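PDB 3ON7: oxidoreductase, iron/ascorbate family from Shewanella oneidensis, which is a putative iron- and 2-oxoglutarate-dependent oxygenase that probably forms ethylene from 2-oxoglutarate and may oxidise L-arginine to guanidine and glutamate semialdehyde. Local coordinates for the interface of chains A and B and the interface of chains A and C. Residues are numbered along the deposited sequence; one frame, centred on the assembly and turned at random. Chains: chain A/B/C, Oxidoreductase, iron/ascorbate family.

Contact 1: the interface of chains A and B. Residues chain A 272, 275; chain B 70, 85, 87, 89, 91, 153.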
loop_
_atom_site.group_PDB
_atom_site.type_symbol
_atom_site.label_atom_id
_atom_site.label_comp_id
_atom_site.label_asym_id
_atom_site.label_seq_id
_atom_site.Cartn_x
_atom_site.Cartn_y
_atom_site.Cartn_z
ATOM N N GLU A 272 -0.686 13.288 2.478
ATOM C CA GLU A 272 -0.318 13.990 3.691
ATOM C C GLU A 272 -1.107 13.471 4.907
ATOM O O GLU A 272 -0.549 13.323 6.008
ATOM C CB GLU A 272 -0.486 15.497 3.543
ATOM C CG GLU A 272 -0.039 16.283 4.769
ATOM C CD GLU A 272 1.429 16.096 5.093
ATOM O OE1 GLU A 272 2.233 15.860 4.154
ATOM O OE2 GLU A 272 1.771 16.205 6.294
ATOM N N ARG A 275 0.445 10.218 6.108
ATOM C CA ARG A 275 1.638 10.469 6.911
ATOM C C ARG A 275 1.296 11.033 8.296
ATOM O O ARG A 275 1.965 10.684 9.277
ATOM C CB ARG A 275 2.623 11.420 6.202
ATOM C CG ARG A 275 2.952 11.089 4.744
ATOM C CD ARG A 275 3.806 9.883 4.571
ATOM N NE ARG A 275 3.068 8.646 4.780
ATOM C CZ ARG A 275 2.379 7.992 3.850
ATOM N NH1 ARG A 275 2.277 8.453 2.599
ATOM N NH2 ARG A 275 1.774 6.858 4.178
ATOM N N PHE B 70 10.784 14.120 3.644
ATOM C CA PHE B 70 9.659 14.578 2.823
ATOM C C PHE B 70 9.796 16.067 2.489
ATOM O O PHE B 70 9.609 16.889 3.368
ATOM C CB PHE B 70 8.363 14.386 3.597
ATOM C CG PHE B 70 8.016 12.956 3.827
ATOM C CD1 PHE B 70 8.521 12.274 4.914
ATOM C CD2 PHE B 70 7.173 12.283 2.953
ATOM C CE1 PHE B 70 8.212 10.952 5.109
ATOM C CE2 PHE B 70 6.868 10.974 3.158
ATOM C CZ PHE B 70 7.375 10.309 4.239
ATOM N N ASP B 85 3.595 22.623 -0.362
ATOM C CA ASP B 85 3.192 22.768 1.049
ATOM C C ASP B 85 4.083 23.801 1.778
ATOM O O ASP B 85 5.124 24.235 1.254
ATOM C CB ASP B 85 3.203 21.398 1.767
ATOM C CG ASP B 85 2.264 21.334 2.997
ATOM O OD1 ASP B 85 1.772 22.378 3.467
ATOM O OD2 ASP B 85 2.010 20.216 3.495
ATOM N N LYS B 87 5.415 23.281 4.753
ATOM C CA LYS B 87 6.340 22.567 5.601
ATOM C C LYS B 87 7.032 21.428 4.840
ATOM O O LYS B 87 6.575 20.979 3.800
ATOM C CB LYS B 87 5.595 21.980 6.806
ATOM C CG LYS B 87 4.565 20.892 6.437
ATOM C CD LYS B 87 3.615 20.575 7.612
ATOM C CE LYS B 87 2.588 19.460 7.299
ATOM N NZ LYS B 87 1.453 19.862 6.395
ATOM N N TYR B 89 9.432 17.769 6.234
ATOM C CA TYR B 89 9.666 17.028 7.475
ATOM C C TYR B 89 10.452 15.739 7.306
ATOM O O TYR B 89 10.729 15.295 6.185
ATOM C CB TYR B 89 8.333 16.730 8.163
ATOM C CG TYR B 89 7.300 16.080 7.262
ATOM C CD1 TYR B 89 6.468 16.857 6.445
ATOM C CD2 TYR B 89 7.145 14.701 7.235
ATOM C CE1 TYR B 89 5.522 16.276 5.626
ATOM C CE2 TYR B 89 6.198 14.108 6.412
ATOM C CZ TYR B 89 5.391 14.897 5.610
ATOM O OH TYR B 89 4.446 14.305 4.791
ATOM N N HIS B 91 10.740 11.673 8.934
ATOM C CA HIS B 91 10.128 10.632 9.758
ATOM C C HIS B 91 11.213 9.775 10.286
ATOM O O HIS B 91 11.853 9.068 9.520
ATOM C CB HIS B 91 9.164 9.759 8.933
ATOM C CG HIS B 91 7.794 10.336 8.817
ATOM N ND1 HIS B 91 6.703 9.596 8.412
ATOM C CD2 HIS B 91 7.327 11.569 9.109
ATOM C CE1 HIS B 91 5.632 10.364 8.430
ATOM N NE2 HIS B 91 5.981 11.565 8.850
ATOM N N ARG B 153 8.367 12.672 14.363
ATOM C CA ARG B 153 8.294 13.549 13.200
ATOM C C ARG B 153 9.102 14.806 13.507
ATOM O O ARG B 153 8.856 15.454 14.521
ATOM C CB ARG B 153 6.817 13.900 12.968
ATOM C CG ARG B 153 6.392 14.192 11.546
ATOM C CD ARG B 153 4.856 14.035 11.370
ATOM N NE ARG B 153 4.472 14.037 9.953
ATOM C CZ ARG B 153 3.739 14.961 9.332
ATOM N NH1 ARG B 153 3.220 16.015 9.968
ATOM N NH2 ARG B 153 3.497 14.812 8.040
#
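A:Glu272 and A:Arg275, neighbours on one side of helix 266-276, each bury 57 Å² against chain B, and B:Tyr89, from strand 88-92, meets both. The carboxylate of A:Glu272 gives one oxygen to B:Tyr89 and the other to B:Arg153. Its OE1 accepts the phenol hydroxyl OH of B:Tyr89 at 2.8 Å, with the carboxylate turned 82° from the phenol ring. OE2 takes the guanidinium NH2 of B:Arg153 at 2.8 Å, a salt bridge lying in the plane of the guanidinium. Both donors come on the syn side, yet tilted from the carboxylate plane by just under 30°. CG of A:Glu272 is anti to the backbone N (chi1 -177°), and a bend at chi2 presents the carboxylate to both. B:Lys87 adds a longer salt bridge, NZ to OE2 of A:Glu272 at 3.7 Å, while the same NZ holds OD2 of B:Asp85 at 3.0 Å; this ammonium probably offsets the two nearby acids. A:Arg275 contributes carbon: its CD lies 3.5 Å from CE2 of B:Phe70, the side chains crossing at about a right angle. Behind, NE of B:Arg153 bonds to NE2 of B:His91 at 3.1 Å, which is likely to steady the guanidinium. In the deposited assembly the site sets the C-terminal helix of chain A against chain B, and is likely to help hold a two-fold pair together.

Contact 2: the interface of chains A and C. Residues chain A 65, 95, 148; chain C 65, 95, 148.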
loop_
_atom_site.group_PDB
_atom_site.type_symbol
_atom_site.label_atom_id
_atom_site.label_comp_id
_atom_site.label_asym_id
_atom_site.label_seq_id
_atom_site.Cartn_x
_atom_site.Cartn_y
_atom_site.Cartn_z
ATOM N N THR A 65 -7.923 -3.820 -3.802
ATOM C CA THR A 65 -8.682 -2.596 -4.110
ATOM C C THR A 65 -9.857 -2.276 -3.169
ATOM O O THR A 65 -10.509 -1.258 -3.310
ATOM C CB THR A 65 -9.194 -2.660 -5.545
ATOM O OG1 THR A 65 -9.787 -3.940 -5.790
ATOM C CG2 THR A 65 -8.034 -2.449 -6.527
ATOM N N TRP A 95 -16.763 0.381 -11.316
ATOM C CA TRP A 95 -15.692 -0.508 -11.808
ATOM C C TRP A 95 -15.472 -1.775 -10.960
ATOM O O TRP A 95 -14.672 -2.659 -11.323
ATOM C CB TRP A 95 -14.372 0.265 -11.897
ATOM C CG TRP A 95 -13.915 0.952 -10.617
ATOM C CD1 TRP A 95 -13.983 2.291 -10.344
ATOM C CD2 TRP A 95 -13.312 0.341 -9.462
ATOM N NE1 TRP A 95 -13.451 2.552 -9.096
ATOM C CE2 TRP A 95 -13.033 1.374 -8.538
ATOM C CE3 TRP A 95 -12.975 -0.970 -9.124
ATOM C CZ2 TRP A 95 -12.433 1.134 -7.305
ATOM C CZ3 TRP A 95 -12.373 -1.211 -7.901
ATOM C CH2 TRP A 95 -12.106 -0.159 -7.001
ATOM N N HIS A 148 -12.986 8.053 -10.514
ATOM C CA HIS A 148 -12.599 6.720 -10.142
ATOM C C HIS A 148 -12.792 6.479 -8.650
ATOM O O HIS A 148 -13.124 5.387 -8.269
ATOM C CB HIS A 148 -11.123 6.559 -10.541
ATOM C CG HIS A 148 -10.524 5.228 -10.248
ATOM N ND1 HIS A 148 -9.388 5.084 -9.477
ATOM C CD2 HIS A 148 -10.859 3.979 -10.660
ATOM C CE1 HIS A 148 -9.073 3.803 -9.395
ATOM N NE2 HIS A 148 -9.942 3.113 -10.116
ATOM N N THR C 65 -2.853 5.462 -6.757
ATOM C CA THR C 65 -3.274 4.473 -7.744
ATOM C C THR C 65 -2.285 4.225 -8.905
ATOM O O THR C 65 -2.546 3.405 -9.776
ATOM C CB THR C 65 -4.650 4.845 -8.318
ATOM O OG1 THR C 65 -4.623 6.171 -8.851
ATOM C CG2 THR C 65 -5.702 4.803 -7.218
ATOM N N TRP C 95 -10.047 4.231 -16.726
ATOM C CA TRP C 95 -10.478 5.010 -15.575
ATOM C C TRP C 95 -9.483 6.077 -15.122
ATOM O O TRP C 95 -9.799 6.927 -14.283
ATOM C CB TRP C 95 -10.762 4.079 -14.388
ATOM C CG TRP C 95 -9.644 3.133 -14.025
ATOM C CD1 TRP C 95 -9.557 1.825 -14.368
ATOM C CD2 TRP C 95 -8.487 3.417 -13.229
ATOM N NE1 TRP C 95 -8.429 1.265 -13.833
ATOM C CE2 TRP C 95 -7.746 2.222 -13.135
ATOM C CE3 TRP C 95 -8.008 4.559 -12.577
ATOM C CZ2 TRP C 95 -6.538 2.138 -12.437
ATOM C CZ3 TRP C 95 -6.799 4.480 -11.886
ATOM C CH2 TRP C 95 -6.090 3.266 -11.805
ATOM N N HIS C 148 -10.700 -4.006 -14.395
ATOM C CA HIS C 148 -10.186 -2.800 -13.760
ATOM C C HIS C 148 -8.658 -2.755 -13.769
ATOM O O HIS C 148 -8.044 -1.677 -13.897
ATOM C CB HIS C 148 -10.702 -2.790 -12.322
ATOM C CG HIS C 148 -10.307 -1.591 -11.535
ATOM N ND1 HIS C 148 -9.544 -1.686 -10.394
ATOM C CD2 HIS C 148 -10.587 -0.275 -11.697
ATOM C CE1 HIS C 148 -9.355 -0.477 -9.892
ATOM N NE2 HIS C 148 -9.977 0.397 -10.661
HETATM O O HOH W 1 -7.331 7.359 -9.217
#
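A:His148 and C:His148 meet from opposite directions at the two-fold that relates two copies of this 2-oxoglutarate/iron(II)-family oxygenase in the deposited assembly, in a histidine pair sandwiched between two tryptophans. NE2 of A:His148 lies 2.8 Å from NE2 of C:His148 in a nearly straight hydrogen bond (173° at H). One nitrogen must donate and the other accept, and the coordinates do not decide which, so the proton arrangement cannot be exactly symmetric. Each imidazole also lies flat on the indole of the opposite chain. The C:His148 ring stacks on the six-membered ring of A:Trp95, centroids 3.9 Å apart and planes within 9°, with CE3 of the tryptophan over the centre of the imidazole. In the twin, A:His148 covers C:Trp95 with its centroid 3.8 Å from that of the six-membered ring. The indoles flank the pair from opposite sides, and each imidazole presents its edge, not its face, to the other. In both histidines CG points away from the backbone N (chi1 -179° in A:His148), sending the ring across the boundary. The indoles are anchored within their own chains: NE1 of A:Trp95 donates to the carbonyl O of A:His148 at 3.0 Å, on a lone pair in the carbonyl plane, and C:Trp95 does likewise. At the margin, water 1 joins ND1 of A:His148 (3.1 Å) to the hydroxyl OG1 of C:Thr65 (3.0 Å).

Contact 3: the interface of chains A and B. Residues chain A 70, 87, 89, 91, 153; chain B 272, 275-276.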
loop_
_atom_site.group_PDB
_atom_site.type_symbol
_atom_site.label_atom_id
_atom_site.label_comp_id
_atom_site.label_asym_id
_atom_site.label_seq_id
_atom_site.Cartn_x
_atom_site.Cartn_y
_atom_site.Cartn_z
ATOM N N PHE A 70 -17.506 -6.303 3.406
ATOM C CA PHE A 70 -16.726 -6.260 4.653
ATOM C C PHE A 70 -17.590 -6.763 5.807
ATOM O O PHE A 70 -18.502 -6.061 6.242
ATOM C CB PHE A 70 -16.323 -4.817 4.983
ATOM C CG PHE A 70 -15.322 -4.247 4.049
ATOM C CD1 PHE A 70 -15.717 -3.766 2.827
ATOM C CD2 PHE A 70 -13.965 -4.219 4.378
ATOM C CE1 PHE A 70 -14.780 -3.261 1.942
ATOM C CE2 PHE A 70 -13.027 -3.696 3.495
ATOM C CZ PHE A 70 -13.425 -3.226 2.286
ATOM N N LYS A 87 -21.177 -2.957 12.762
ATOM C CA LYS A 87 -21.687 -2.760 11.412
ATOM C C LYS A 87 -20.956 -3.674 10.456
ATOM O O LYS A 87 -19.799 -4.076 10.714
ATOM C CB LYS A 87 -21.480 -1.309 10.955
ATOM C CG LYS A 87 -20.015 -0.811 11.051
ATOM C CD LYS A 87 -19.790 0.505 10.298
ATOM C CE LYS A 87 -18.421 1.129 10.606
ATOM N NZ LYS A 87 -18.222 1.472 12.050
ATOM N N TYR A 89 -20.490 -3.800 5.919
ATOM C CA TYR A 89 -20.714 -2.917 4.785
ATOM C C TYR A 89 -20.209 -3.436 3.450
ATOM O O TYR A 89 -19.541 -4.446 3.375
ATOM C CB TYR A 89 -20.145 -1.525 5.066
ATOM C CG TYR A 89 -18.722 -1.496 5.547
ATOM C CD1 TYR A 89 -18.418 -1.674 6.885
ATOM C CD2 TYR A 89 -17.672 -1.237 4.664
ATOM C CE1 TYR A 89 -17.099 -1.623 7.337
ATOM C CE2 TYR A 89 -16.348 -1.187 5.104
ATOM C CZ TYR A 89 -16.066 -1.377 6.435
ATOM O OH TYR A 89 -14.767 -1.332 6.879
ATOM N N HIS A 91 -18.672 -1.924 -0.344
ATOM C CA HIS A 91 -18.156 -0.823 -1.154
ATOM C C HIS A 91 -18.502 -1.039 -2.621
ATOM O O HIS A 91 -18.004 -1.962 -3.254
ATOM C CB HIS A 91 -16.652 -0.707 -0.983
ATOM C CG HIS A 91 -16.245 0.032 0.251
ATOM N ND1 HIS A 91 -14.955 0.476 0.470
ATOM C CD2 HIS A 91 -16.972 0.449 1.315
ATOM C CE1 HIS A 91 -14.906 1.122 1.621
ATOM N NE2 HIS A 91 -16.117 1.117 2.153
ATOM N N ARG A 153 -21.123 3.613 -0.240
ATOM C CA ARG A 153 -20.973 2.725 0.890
ATOM C C ARG A 153 -22.350 2.239 1.331
ATOM O O ARG A 153 -23.181 3.050 1.760
ATOM C CB ARG A 153 -20.285 3.496 2.023
ATOM C CG ARG A 153 -19.292 2.719 2.836
ATOM C CD ARG A 153 -18.328 3.633 3.610
ATOM N NE ARG A 153 -17.471 2.834 4.484
ATOM C CZ ARG A 153 -17.463 2.868 5.820
ATOM N NH1 ARG A 153 -18.248 3.703 6.507
ATOM N NH2 ARG A 153 -16.632 2.062 6.485
ATOM N N GLU B 272 -10.218 0.476 9.347
ATOM C CA GLU B 272 -11.540 1.098 9.207
ATOM C C GLU B 272 -11.447 2.601 8.917
ATOM O O GLU B 272 -12.270 3.161 8.188
ATOM C CB GLU B 272 -12.327 0.889 10.496
ATOM C CG GLU B 272 -13.776 1.294 10.447
ATOM C CD GLU B 272 -14.590 0.406 9.538
ATOM O OE1 GLU B 272 -14.218 -0.784 9.332
ATOM O OE2 GLU B 272 -15.610 0.919 9.033
ATOM N N ARG B 275 -10.787 2.726 5.217
ATOM C CA ARG B 275 -12.016 2.496 4.464
ATOM C C ARG B 275 -12.919 3.721 4.566
ATOM O O ARG B 275 -13.562 4.105 3.583
ATOM C CB ARG B 275 -12.770 1.234 4.919
ATOM C CG ARG B 275 -11.921 -0.008 5.080
ATOM C CD ARG B 275 -11.382 -0.586 3.795
ATOM N NE ARG B 275 -10.330 0.200 3.143
ATOM C CZ ARG B 275 -9.013 0.080 3.347
ATOM N NH1 ARG B 275 -8.508 -0.773 4.220
ATOM N NH2 ARG B 275 -8.184 0.833 2.649
ATOM N N GLU B 276 -12.949 4.350 5.735
ATOM C CA GLU B 276 -13.753 5.541 5.903
ATOM C C GLU B 276 -13.290 6.684 5.006
ATOM O O GLU B 276 -14.100 7.444 4.522
ATOM C CB GLU B 276 -13.759 5.994 7.356
ATOM C CG GLU B 276 -14.794 5.284 8.240
ATOM C CD GLU B 276 -14.603 5.600 9.718
ATOM O OE1 GLU B 276 -13.851 6.550 10.049
ATOM O OE2 GLU B 276 -15.206 4.887 10.544
#
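CD of B:Arg275 lies over the rim of the A:Phe70 ring, 3.5 Å from CE2, the side chains crossing at about a right angle. CB of the same arginine packs against CE1 of A:His91 at 3.9 Å. The apolar layer continues inside chain A, where CB of A:Phe70 sits over the centre of one face of A:Tyr89 and the guanidinium NH2 of A:Arg153 lies over the opposite face, toward its rim. Held between them, the phenol directs its hydroxyl OH to OE1 of B:Glu272 at 2.6 Å, on the syn side but tilted 35° out of the carboxylate plane. A:Arg153 gives NH2 to OE2 of B:Glu272 at 3.0 Å, a bent salt bridge (135° at H) that approaches from above the carboxylate plane. CG of B:Glu272 lies opposite the backbone N (chi1 -172°), and a bend at chi2 brings the carboxylate round to both donors. NE of A:Arg153 is tied to NE2 of A:His91 at 3.2 Å, nearly in plane with both flat groups, which is likely to limit how the guanidinium can turn. With an alanine in place of B:Glu272, the A:Tyr89 hydroxyl and the A:Arg153 charge are likely to be left without their carboxylate mate. Farther out, A:Lys87 lays its CE beside OE2 of B:Glu272, its NZ staying 4.0 Å from that oxygen. B:Glu276 covers A:Arg153 with its CG, but its carboxylate points away, making no salt bridge with A:Arg153. The site sits where the C-terminal helix 266-277 of chain B lies against strands 68-70, 88-92 and 151-157 of chain A.

Contact 1 and contact 3 are symmetry-related patches of one two-fold interface: each sets the C-terminal helix of one chain, with residues 272 and 275, against residues 70, 87, 89, 91 and 153 of the other. The C-alpha centres of these patches lie about 28 Å apart, so the two C-terminal helices may brace the pair at two separate points. Contact 2 belongs to a different two-fold, between chains A and C, with no residue position in common; its centre is about 17 Å from contact 3 and 27 Å from contact 1. Chain A thus uses separate surfaces for two partners, consistent with the four-copy deposited assembly.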